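Local coordinates for predicted acetamidase/formamidase (Thermoanaerobacter tengcongensis, PDB 3TKK) that probably hydrolyses carbon-nitrogen bonds in linear amides such as formamide or acetamide, as a predicted metal-binding acetamidase/formamidase, at the interface of chains A and B. Residues are numbered along the deposited sequence; one frame, centred on the assembly and turned at random. Chains: chain A/B, Predicted acetamidase/formamidase.

The interface of chains A and B. Residues chain A 245-246, 249, 260, 263-264, 267, 287; chain B 94, 100-101, 104-105, 194-195.
B:Leu101 is the central plug of this largely apolar patch between two copies of the same protein. Its CG lies anti to its own carbonyl carbon (chi1 -64°), and the isopropyl fork enters between two helices of chain A. CD2 sits over one face of the A:His246 imidazole, 3.8 Å from the ring centroid and nearer the margin than the middle, as a CH-pi contact. The same methyl touches A:Ala249 CB at 3.8 Å. The other branch, CD1, packs on A:Ala249 CB and on A:Ala264 CA.

A:His246 and B:Leu101 run antiparallel alongside one another. A:His246 CG is anti to its carbonyl carbon (chi1 -71°), which sets the ring beside the B:Val100/B:Leu101 loop. NE2 lies 3.2 Å from the backbone O of B:Val100, at best a weak, strongly bent hydrogen bond: the acceptor is well above the ring plane, and NE2 would need the proton. An alanine at A:His246 removes the ring and its weak polar contact, and would probably loosen the packing around B:Leu101 CD2.

A:Val245 and B:Val100 meet tip to tip, CG1 to CG1 at 3.6 Å. A:Val245 also faces B:Val194, whose CG2 presses on A:Phe267 CB at 3.6 Å and reaches the rim of the A:Phe287 ring. At the other end, A:Thr260 turns its methyl CG2 to B:Met105 CG, a snug 3.5 Å contact. B:Met105 bends at its last torsion (chi3 -82°), so CE lies against A:Ala264 CB.

Behind this layer, A:Phe287 CE2 meets one face of the A:Phe267 ring off centre, with A:Ile263 CG2 on the opposite face. In chain B, B:Thr94 OG1 donates to the backbone O of B:Gly195 at 2.9 Å, on a carbonyl lone pair. That bond ties the loop of B:Val194 to strand 89-95.

Chain A contributes helices 237-255 and 260-270, backed by strand 283-290. Chain B contributes loops and the 3-10 helix 102-104. A two-fold twin repeats the patch with the chains exchanged, consistent with a dimer, though the structure alone does not prove one in solution.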
# COMPACT_ATOMS: atom_id res chain seq x y z
N VAL A 245 -9.25 -7.22 -4.73
CA VAL A 245 -8.68 -8.52 -5.08
C VAL A 245 -9.65 -9.40 -5.81
O VAL A 245 -9.30 -9.98 -6.82
CB VAL A 245 -8.16 -9.23 -3.76
CG1 VAL A 245 -7.58 -10.66 -3.95
CG2 VAL A 245 -7.10 -8.39 -3.20
N HIS A 246 -10.89 -9.51 -5.30
CA HIS A 246 -11.88 -10.29 -6.00
C HIS A 246 -12.15 -9.81 -7.41
O HIS A 246 -12.40 -10.66 -8.28
CB HIS A 246 -13.24 -10.39 -5.19
CG HIS A 246 -13.14 -11.27 -3.98
ND1 HIS A 246 -13.54 -12.59 -3.98
CD2 HIS A 246 -12.79 -10.99 -2.71
CE1 HIS A 246 -13.31 -13.12 -2.80
NE2 HIS A 246 -12.92 -12.15 -2.00
N ALA A 249 -9.45 -11.02 -9.43
CA ALA A 249 -9.51 -12.48 -9.59
C ALA A 249 -10.58 -12.84 -10.68
O ALA A 249 -10.45 -13.79 -11.49
CB ALA A 249 -9.85 -13.18 -8.25
N THR A 260 -8.38 -21.21 -9.92
CA THR A 260 -8.49 -20.27 -8.83
C THR A 260 -7.21 -20.28 -8.00
O THR A 260 -6.76 -19.20 -7.52
CB THR A 260 -9.63 -20.64 -7.88
OG1 THR A 260 -10.86 -20.74 -8.60
CG2 THR A 260 -9.76 -19.51 -6.82
N ILE A 263 -4.57 -18.45 -9.75
CA ILE A 263 -4.86 -17.06 -9.55
C ILE A 263 -4.42 -16.59 -8.16
O ILE A 263 -3.63 -15.65 -8.09
CB ILE A 263 -6.34 -16.76 -9.83
CG1 ILE A 263 -6.62 -16.92 -11.32
CG2 ILE A 263 -6.71 -15.34 -9.37
CD1 ILE A 263 -8.17 -16.92 -11.70
N ALA A 264 -4.91 -17.27 -7.10
CA ALA A 264 -4.63 -16.84 -5.74
C ALA A 264 -3.14 -16.84 -5.43
O ALA A 264 -2.61 -15.90 -4.76
CB ALA A 264 -5.39 -17.71 -4.70
N PHE A 267 -1.35 -14.07 -7.41
CA PHE A 267 -1.63 -12.78 -6.82
C PHE A 267 -0.83 -12.61 -5.51
O PHE A 267 -0.44 -11.48 -5.16
CB PHE A 267 -3.08 -12.72 -6.45
CG PHE A 267 -4.01 -12.39 -7.63
CD1 PHE A 267 -3.59 -12.50 -8.95
CD2 PHE A 267 -5.28 -12.02 -7.38
CE1 PHE A 267 -4.45 -12.18 -10.01
CE2 PHE A 267 -6.16 -11.73 -8.42
CZ PHE A 267 -5.72 -11.81 -9.76
N PHE A 287 -5.69 -3.08 -5.88
CA PHE A 287 -4.78 -4.22 -6.10
C PHE A 287 -4.04 -4.18 -7.43
O PHE A 287 -4.64 -4.13 -8.49
CB PHE A 287 -5.57 -5.53 -5.95
CG PHE A 287 -4.67 -6.76 -5.97
CD1 PHE A 287 -3.88 -7.05 -4.87
CD2 PHE A 287 -4.70 -7.65 -7.05
CE1 PHE A 287 -3.02 -8.13 -4.85
CE2 PHE A 287 -3.82 -8.77 -7.01
CZ PHE A 287 -3.04 -9.05 -5.90
N THR B 94 -2.31 -22.41 -0.81
CA THR B 94 -3.56 -21.69 -0.71
C THR B 94 -4.66 -22.69 -0.50
O THR B 94 -4.40 -23.85 -0.38
CB THR B 94 -3.86 -20.86 -1.99
OG1 THR B 94 -4.88 -19.90 -1.70
CG2 THR B 94 -4.36 -21.78 -3.18
N VAL B 100 -7.33 -13.98 0.91
CA VAL B 100 -8.47 -13.19 0.51
C VAL B 100 -9.49 -13.95 -0.36
O VAL B 100 -10.70 -13.66 -0.31
CB VAL B 100 -7.98 -11.87 -0.18
CG1 VAL B 100 -9.22 -11.09 -0.79
CG2 VAL B 100 -7.22 -11.04 0.87
N LEU B 101 -9.03 -14.95 -1.12
CA LEU B 101 -9.93 -15.60 -2.08
C LEU B 101 -10.36 -16.95 -1.48
O LEU B 101 -10.84 -17.78 -2.23
CB LEU B 101 -9.21 -15.88 -3.39
CG LEU B 101 -8.78 -14.55 -4.10
CD1 LEU B 101 -7.91 -14.79 -5.34
CD2 LEU B 101 -9.99 -13.70 -4.51
N LEU B 104 -13.39 -18.87 -2.41
CA LEU B 104 -13.67 -19.30 -3.82
C LEU B 104 -13.09 -20.69 -4.03
O LEU B 104 -13.16 -21.25 -5.10
CB LEU B 104 -13.08 -18.30 -4.86
CG LEU B 104 -13.44 -16.81 -4.86
CD1 LEU B 104 -12.63 -16.08 -5.89
CD2 LEU B 104 -14.96 -16.70 -5.16
N MET B 105 -12.50 -21.25 -3.00
CA MET B 105 -11.75 -22.47 -3.17
C MET B 105 -12.26 -23.58 -2.21
O MET B 105 -12.82 -23.29 -1.16
CB MET B 105 -10.26 -22.21 -2.90
CG MET B 105 -9.54 -21.39 -3.94
SD MET B 105 -7.78 -21.07 -3.66
CE MET B 105 -7.86 -19.67 -2.53
N VAL B 194 -2.03 -12.11 -0.51
CA VAL B 194 -3.50 -12.37 -0.55
C VAL B 194 -3.92 -13.79 -0.84
O VAL B 194 -5.09 -14.17 -0.58
CB VAL B 194 -4.23 -11.38 -1.55
CG1 VAL B 194 -3.87 -9.92 -1.15
CG2 VAL B 194 -3.80 -11.66 -3.03
N GLY B 195 -2.97 -14.57 -1.32
CA GLY B 195 -3.16 -16.04 -1.49
C GLY B 195 -2.95 -16.83 -0.19
O GLY B 195 -3.39 -17.99 -0.09